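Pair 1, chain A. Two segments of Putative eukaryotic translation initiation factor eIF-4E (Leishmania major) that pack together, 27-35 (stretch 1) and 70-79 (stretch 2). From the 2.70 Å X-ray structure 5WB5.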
# COMPACT_ATOMS: atom_id res chain seq x y z
N TRP A 27 -0.58 7.41 7.34
CA TRP A 27 -0.66 6.87 5.99
C TRP A 27 -2.12 6.76 5.58
O TRP A 27 -2.95 6.27 6.35
CB TRP A 27 0.01 5.50 5.90
CG TRP A 27 1.47 5.54 6.18
CD1 TRP A 27 2.07 5.48 7.41
CD2 TRP A 27 2.53 5.65 5.23
NE1 TRP A 27 3.43 5.55 7.27
CE2 TRP A 27 3.74 5.65 5.95
CE3 TRP A 27 2.58 5.75 3.83
CZ2 TRP A 27 4.99 5.75 5.32
CZ3 TRP A 27 3.81 5.84 3.21
CH2 TRP A 27 5.00 5.84 3.96
N THR A 28 -2.43 7.19 4.36
CA THR A 28 -3.78 7.16 3.83
C THR A 28 -3.88 6.11 2.72
O THR A 28 -2.97 5.99 1.89
CB THR A 28 -4.19 8.53 3.28
OG1 THR A 28 -4.02 9.53 4.30
CG2 THR A 28 -5.65 8.52 2.83
N LEU A 29 -4.99 5.38 2.72
CA LEU A 29 -5.30 4.35 1.74
C LEU A 29 -6.34 4.87 0.75
O LEU A 29 -7.30 5.54 1.15
CB LEU A 29 -5.80 3.08 2.43
CG LEU A 29 -6.37 1.95 1.57
CD1 LEU A 29 -5.28 1.24 0.79
CD2 LEU A 29 -7.13 0.94 2.43
N TRP A 30 -6.15 4.54 -0.52
CA TRP A 30 -7.04 4.93 -1.60
C TRP A 30 -7.33 3.71 -2.47
O TRP A 30 -6.54 2.76 -2.52
CB TRP A 30 -6.43 6.04 -2.47
CG TRP A 30 -5.73 7.14 -1.72
CD1 TRP A 30 -4.65 7.02 -0.89
CD2 TRP A 30 -6.05 8.54 -1.76
NE1 TRP A 30 -4.28 8.26 -0.41
CE2 TRP A 30 -5.13 9.21 -0.92
CE3 TRP A 30 -7.03 9.29 -2.42
CZ2 TRP A 30 -5.16 10.58 -0.73
CZ3 TRP A 30 -7.05 10.66 -2.22
CH2 TRP A 30 -6.12 11.29 -1.38
N TYR A 31 -8.47 3.76 -3.17
CA TYR A 31 -8.88 2.69 -4.07
C TYR A 31 -9.51 3.30 -5.32
O TYR A 31 -10.35 4.19 -5.21
CB TYR A 31 -9.89 1.75 -3.41
CG TYR A 31 -10.61 0.83 -4.38
CD1 TYR A 31 -11.78 1.23 -5.02
CD2 TYR A 31 -10.12 -0.44 -4.65
CE1 TYR A 31 -12.43 0.39 -5.89
CE2 TYR A 31 -10.77 -1.28 -5.52
CZ TYR A 31 -11.93 -0.87 -6.14
OH TYR A 31 -12.57 -1.72 -7.01
N ASP A 32 -9.12 2.80 -6.49
CA ASP A 32 -9.77 3.26 -7.72
C ASP A 32 -9.99 2.08 -8.66
O ASP A 32 -9.36 1.03 -8.54
CB ASP A 32 -8.98 4.38 -8.42
CG ASP A 32 -7.64 3.92 -8.97
OD1 ASP A 32 -7.39 2.70 -9.02
OD2 ASP A 32 -6.84 4.79 -9.36
N SER A 33 -10.92 2.28 -9.61
CA SER A 33 -11.35 1.25 -10.54
C SER A 33 -12.27 1.87 -11.59
O SER A 33 -12.63 3.05 -11.47
CB SER A 33 -12.08 0.12 -9.80
OG SER A 33 -13.34 0.56 -9.31
N PRO A 34 -12.65 1.14 -12.64
CA PRO A 34 -13.57 1.72 -13.63
C PRO A 34 -14.86 2.24 -13.02
O PRO A 34 -15.46 3.17 -13.57
CB PRO A 34 -13.83 0.55 -14.59
CG PRO A 34 -12.61 -0.30 -14.48
CD PRO A 34 -12.16 -0.19 -13.05
N SER A 35 -15.30 1.66 -11.90
CA SER A 35 -16.52 2.14 -11.26
C SER A 35 -16.32 3.50 -10.59
O SER A 35 -17.28 4.25 -10.42
CB SER A 35 -17.01 1.12 -10.24
OG SER A 35 -17.37 -0.09 -10.87
N ALA A 70 -9.25 -11.79 -4.43
CA ALA A 70 -10.67 -11.58 -4.68
C ALA A 70 -10.98 -10.19 -5.23
O ALA A 70 -12.15 -9.89 -5.47
CB ALA A 70 -11.47 -11.81 -3.39
N LEU A 71 -9.97 -9.36 -5.44
CA LEU A 71 -10.20 -8.00 -5.89
C LEU A 71 -10.55 -7.97 -7.37
O LEU A 71 -10.28 -8.91 -8.12
CB LEU A 71 -8.96 -7.14 -5.61
CG LEU A 71 -9.11 -5.63 -5.76
CD1 LEU A 71 -10.18 -5.10 -4.82
CD2 LEU A 71 -7.78 -4.94 -5.49
N ARG A 72 -11.16 -6.86 -7.79
CA ARG A 72 -11.65 -6.75 -9.16
C ARG A 72 -10.49 -6.62 -10.14
O ARG A 72 -9.37 -6.22 -9.78
CB ARG A 72 -12.58 -5.54 -9.28
CG ARG A 72 -13.36 -5.50 -10.58
CD ARG A 72 -14.37 -4.38 -10.57
NE ARG A 72 -15.12 -4.34 -11.82
CZ ARG A 72 -14.65 -3.85 -12.97
NH1 ARG A 72 -13.42 -3.36 -13.03
NH2 ARG A 72 -15.42 -3.86 -14.05
N THR A 73 -10.77 -6.96 -11.40
CA THR A 73 -9.71 -7.09 -12.40
C THR A 73 -9.00 -5.76 -12.64
O THR A 73 -7.78 -5.74 -12.84
CB THR A 73 -10.29 -7.62 -13.71
OG1 THR A 73 -10.96 -8.87 -13.47
CG2 THR A 73 -9.20 -7.83 -14.75
N SER A 74 -9.73 -4.66 -12.64
CA SER A 74 -9.16 -3.33 -12.87
C SER A 74 -9.35 -2.51 -11.59
O SER A 74 -10.32 -1.76 -11.46
CB SER A 74 -9.81 -2.65 -14.06
OG SER A 74 -9.60 -3.41 -15.24
N SER A 75 -8.42 -2.65 -10.66
CA SER A 75 -8.47 -1.95 -9.39
C SER A 75 -7.06 -1.58 -8.96
O SER A 75 -6.08 -2.20 -9.37
CB SER A 75 -9.15 -2.80 -8.31
OG SER A 75 -10.50 -3.07 -8.63
N GLN A 76 -6.97 -0.55 -8.12
CA GLN A 76 -5.67 -0.15 -7.58
C GLN A 76 -5.82 0.32 -6.15
O GLN A 76 -6.65 1.19 -5.85
CB GLN A 76 -5.02 0.96 -8.42
CG GLN A 76 -4.94 0.67 -9.91
CD GLN A 76 -4.19 1.74 -10.69
OE1 GLN A 76 -3.88 1.55 -11.86
NE2 GLN A 76 -3.90 2.87 -10.04
N TYR A 77 -5.00 -0.27 -5.27
CA TYR A 77 -4.76 0.23 -3.92
C TYR A 77 -3.60 1.21 -3.96
O TYR A 77 -2.55 0.92 -4.53
CB TYR A 77 -4.42 -0.91 -2.95
CG TYR A 77 -5.57 -1.75 -2.44
CD1 TYR A 77 -6.74 -1.17 -1.98
CD2 TYR A 77 -5.47 -3.14 -2.41
CE1 TYR A 77 -7.79 -1.94 -1.51
CE2 TYR A 77 -6.51 -3.92 -1.94
CZ TYR A 77 -7.66 -3.32 -1.49
OH TYR A 77 -8.70 -4.10 -1.02
N HIS A 78 -3.79 2.37 -3.34
CA HIS A 78 -2.72 3.33 -3.11
C HIS A 78 -2.55 3.49 -1.61
O HIS A 78 -3.53 3.46 -0.87
CB HIS A 78 -3.02 4.69 -3.75
CG HIS A 78 -3.52 4.60 -5.16
ND1 HIS A 78 -2.74 4.89 -6.26
CD2 HIS A 78 -4.74 4.27 -5.65
CE1 HIS A 78 -3.45 4.73 -7.36
NE2 HIS A 78 -4.67 4.36 -7.02
N PHE A 79 -1.31 3.67 -1.16
CA PHE A 79 -1.01 3.80 0.26
C PHE A 79 0.12 4.81 0.38
O PHE A 79 1.28 4.47 0.11
CB PHE A 79 -0.64 2.45 0.86
CG PHE A 79 -0.53 2.45 2.36
CD1 PHE A 79 -1.66 2.46 3.15
CD2 PHE A 79 0.71 2.42 2.97
CE1 PHE A 79 -1.56 2.45 4.53
CE2 PHE A 79 0.82 2.41 4.34
CZ PHE A 79 -0.31 2.42 5.12

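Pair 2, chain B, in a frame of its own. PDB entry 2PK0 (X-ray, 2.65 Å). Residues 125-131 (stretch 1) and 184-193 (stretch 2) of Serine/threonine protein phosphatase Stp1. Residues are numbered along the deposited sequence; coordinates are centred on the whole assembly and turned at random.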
# COMPACT_ATOMS: atom_id res chain seq x y z
N ARG B 125 -3.80 -2.21 0.12
CA ARG B 125 -4.89 -1.63 -0.64
C ARG B 125 -4.76 -0.14 -0.83
O ARG B 125 -4.04 0.54 -0.08
CB ARG B 125 -6.21 -1.91 0.04
CG ARG B 125 -6.53 -3.36 0.14
CD ARG B 125 -7.98 -3.55 0.26
NE ARG B 125 -8.29 -4.96 0.32
CZ ARG B 125 -9.37 -5.43 0.90
NH1 ARG B 125 -10.21 -4.58 1.46
NH2 ARG B 125 -9.60 -6.74 0.94
N ILE B 126 -5.43 0.33 -1.88
CA ILE B 126 -5.56 1.75 -2.19
C ILE B 126 -7.03 2.04 -2.47
O ILE B 126 -7.67 1.33 -3.27
CB ILE B 126 -4.77 2.13 -3.43
CG1 ILE B 126 -3.29 1.84 -3.23
CG2 ILE B 126 -4.97 3.59 -3.77
CD1 ILE B 126 -2.51 1.98 -4.50
N GLY B 127 -7.56 3.07 -1.81
CA GLY B 127 -8.92 3.49 -2.06
C GLY B 127 -9.10 4.99 -2.11
O GLY B 127 -8.24 5.74 -1.68
N ILE B 128 -10.22 5.42 -2.65
CA ILE B 128 -10.57 6.83 -2.60
C ILE B 128 -11.86 6.96 -1.82
O ILE B 128 -12.79 6.19 -2.02
CB ILE B 128 -10.76 7.44 -4.02
CG1 ILE B 128 -9.42 7.59 -4.73
CG2 ILE B 128 -11.45 8.81 -3.96
CD1 ILE B 128 -9.57 7.80 -6.18
N VAL B 129 -11.88 7.92 -0.91
CA VAL B 129 -13.12 8.29 -0.23
C VAL B 129 -13.66 9.61 -0.79
O VAL B 129 -13.00 10.64 -0.71
CB VAL B 129 -12.90 8.34 1.28
CG1 VAL B 129 -14.14 8.89 2.00
CG2 VAL B 129 -12.52 6.95 1.79
N ARG B 130 -14.84 9.55 -1.39
CA ARG B 130 -15.51 10.73 -1.99
C ARG B 130 -16.95 10.79 -1.53
O ARG B 130 -17.65 9.76 -1.57
CB ARG B 130 -15.48 10.64 -3.52
CG ARG B 130 -16.09 11.80 -4.29
CD ARG B 130 -15.77 11.67 -5.79
NE ARG B 130 -14.33 11.59 -6.00
CZ ARG B 130 -13.72 10.92 -6.98
NH1 ARG B 130 -14.42 10.23 -7.88
NH2 ARG B 130 -12.39 10.92 -7.04
N GLN B 131 -17.40 11.97 -1.10
CA GLN B 131 -18.79 12.18 -0.67
C GLN B 131 -19.27 11.06 0.26
O GLN B 131 -20.32 10.47 0.04
CB GLN B 131 -19.73 12.32 -1.87
CG GLN B 131 -19.41 13.48 -2.83
CD GLN B 131 -19.76 14.85 -2.25
OE1 GLN B 131 -20.89 15.10 -1.84
NE2 GLN B 131 -18.78 15.76 -2.23
N HIS B 184 -5.42 7.64 -11.80
CA HIS B 184 -6.72 8.17 -11.38
C HIS B 184 -6.66 9.65 -11.08
O HIS B 184 -5.63 10.18 -10.70
CB HIS B 184 -7.20 7.46 -10.13
CG HIS B 184 -7.51 6.01 -10.35
ND1 HIS B 184 -8.77 5.56 -10.68
CD2 HIS B 184 -6.71 4.92 -10.32
CE1 HIS B 184 -8.74 4.25 -10.84
NE2 HIS B 184 -7.50 3.84 -10.63
N LEU B 185 -7.81 10.31 -11.24
CA LEU B 185 -7.95 11.72 -10.94
C LEU B 185 -8.44 11.90 -9.51
O LEU B 185 -9.39 11.24 -9.09
CB LEU B 185 -8.95 12.33 -11.91
CG LEU B 185 -9.18 13.85 -11.85
CD1 LEU B 185 -7.88 14.60 -12.05
CD2 LEU B 185 -10.19 14.24 -12.90
N LEU B 186 -7.80 12.78 -8.76
CA LEU B 186 -8.31 13.12 -7.42
C LEU B 186 -9.10 14.43 -7.47
O LEU B 186 -8.62 15.44 -7.99
CB LEU B 186 -7.15 13.24 -6.42
CG LEU B 186 -6.83 12.08 -5.46
CD1 LEU B 186 -7.02 10.70 -6.08
CD2 LEU B 186 -5.41 12.22 -4.88
N GLU B 187 -10.32 14.40 -6.94
CA GLU B 187 -11.18 15.58 -6.88
C GLU B 187 -11.01 16.33 -5.56
O GLU B 187 -10.49 15.78 -4.60
CB GLU B 187 -12.64 15.18 -7.09
CG GLU B 187 -13.08 15.25 -8.55
CD GLU B 187 -14.09 14.19 -8.93
OE1 GLU B 187 -15.25 14.23 -8.43
OE2 GLU B 187 -13.72 13.32 -9.74
N GLU B 188 -11.45 17.59 -5.52
CA GLU B 188 -11.39 18.39 -4.29
C GLU B 188 -12.23 17.76 -3.19
O GLU B 188 -13.38 17.43 -3.41
CB GLU B 188 -11.86 19.82 -4.56
CG GLU B 188 -10.75 20.75 -5.03
CD GLU B 188 -11.26 22.11 -5.54
OE1 GLU B 188 -12.45 22.43 -5.32
OE2 GLU B 188 -10.47 22.85 -6.16
N GLY B 189 -11.63 17.56 -2.02
CA GLY B 189 -12.33 16.92 -0.91
C GLY B 189 -12.12 15.42 -0.77
O GLY B 189 -12.55 14.83 0.23
N ASP B 190 -11.46 14.80 -1.76
CA ASP B 190 -11.16 13.36 -1.75
C ASP B 190 -10.15 13.01 -0.66
O ASP B 190 -9.41 13.86 -0.18
CB ASP B 190 -10.57 12.91 -3.09
CG ASP B 190 -11.61 12.72 -4.18
OD1 ASP B 190 -12.82 12.75 -3.89
OD2 ASP B 190 -11.22 12.51 -5.35
N TYR B 191 -10.14 11.74 -0.28
CA TYR B 191 -9.09 11.19 0.56
C TYR B 191 -8.56 9.97 -0.17
O TYR B 191 -9.32 9.03 -0.42
CB TYR B 191 -9.61 10.73 1.93
CG TYR B 191 -10.16 11.83 2.84
CD1 TYR B 191 -9.34 12.47 3.75
CD2 TYR B 191 -11.49 12.19 2.79
CE1 TYR B 191 -9.82 13.45 4.58
CE2 TYR B 191 -12.00 13.18 3.62
CZ TYR B 191 -11.15 13.81 4.51
OH TYR B 191 -11.64 14.80 5.33
N LEU B 192 -7.29 9.98 -0.53
CA LEU B 192 -6.62 8.77 -0.95
C LEU B 192 -6.31 8.02 0.32
O LEU B 192 -5.80 8.62 1.28
CB LEU B 192 -5.31 9.06 -1.69
CG LEU B 192 -4.65 7.84 -2.35
CD1 LEU B 192 -5.57 7.22 -3.41
CD2 LEU B 192 -3.33 8.21 -2.95
N VAL B 193 -6.61 6.72 0.35
CA VAL B 193 -6.32 5.90 1.50
C VAL B 193 -5.43 4.73 1.09
O VAL B 193 -5.87 3.80 0.44
CB VAL B 193 -7.61 5.38 2.16
CG1 VAL B 193 -7.29 4.60 3.46
CG2 VAL B 193 -8.57 6.51 2.45
O HOH W 1 -14.26 12.81 0.48

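At the matched positions S75(A) and D190(B), whose CA atoms superpose to within 0.2 Å, two small polar side chains tie the end of an antiparallel ladder together by different means. In pair 1 the tie is neutral: S75(A) OG donates a hydrogen bond to Y31(A) OH at 3.0 Å. In pair 2 it is ionic: D190(B) receives R130(B) in a two-pronged salt bridge, with R130(B) NE to D190(B) OD1 at 2.8 Å and R130(B) NH2 to D190(B) OD2 at 2.6 Å. The partners come from different rungs, since Y31(A) matches I128(B), whereas R130(B) matches S33(A). The aspartate also serves its own loop: E187(B) N donates to D190(B) OD2 at 2.6 Å, so one carboxylate braces a type II turn and anchors an arginine. G189(B), in that turn, has phi/psi of 95/-8, where a CB would be jammed against the preceding carbonyl; its counterpart S74(A) sits at -116/85.

Beneath these differences lies one scaffold. Fourteen central residues superpose with an RMSD of 0.8 Å, and the strands cross at 165° in pair 1 and 161° in pair 2. The hydrogen-bonded rungs coincide: W30(A) with H78(A) matches G127(B) with V193(B), and D32(A) with Q76(A) matches V129(B) with Y191(B). Each of these rungs carries two reciprocal backbone hydrogen bonds, and the same register is found with quite different side chains.

On the face bearing D32(A) and H78(A), pair 1 uses polarity: H78(A) NE2 donates a weak hydrogen bond to D32(A) OD2 at 3.2 Å. The matched V129(B) and V193(B) meet through methyl groups instead, CG2 to CG2 at 4.0 Å. The valine at V129(B) nearly overlays the aspartate, their side-chain centres 0.8 Å apart, so similar volume is filled with opposite chemistry. W30(A) brings an indole to this face where G127(B) has no side chain at all.

The other face is apolar at its centre in both, but built from different shapes. L29(A) CD1 approaches Y77(A) CD1 at 4.0 Å, and Y31(A) CD2 lies 4.2 Å from Y77(A) CE1, so the ring of Y77(A) touches both neighbours. In pair 2 the branched L192(B) does the same: its CD1 lies 3.7 Å from I126(B) CG2 and 4.1 Å from I128(B) CG1. The general principle is that the same backbone pairing accommodates quite different side chains, each set completing the packing in its own way.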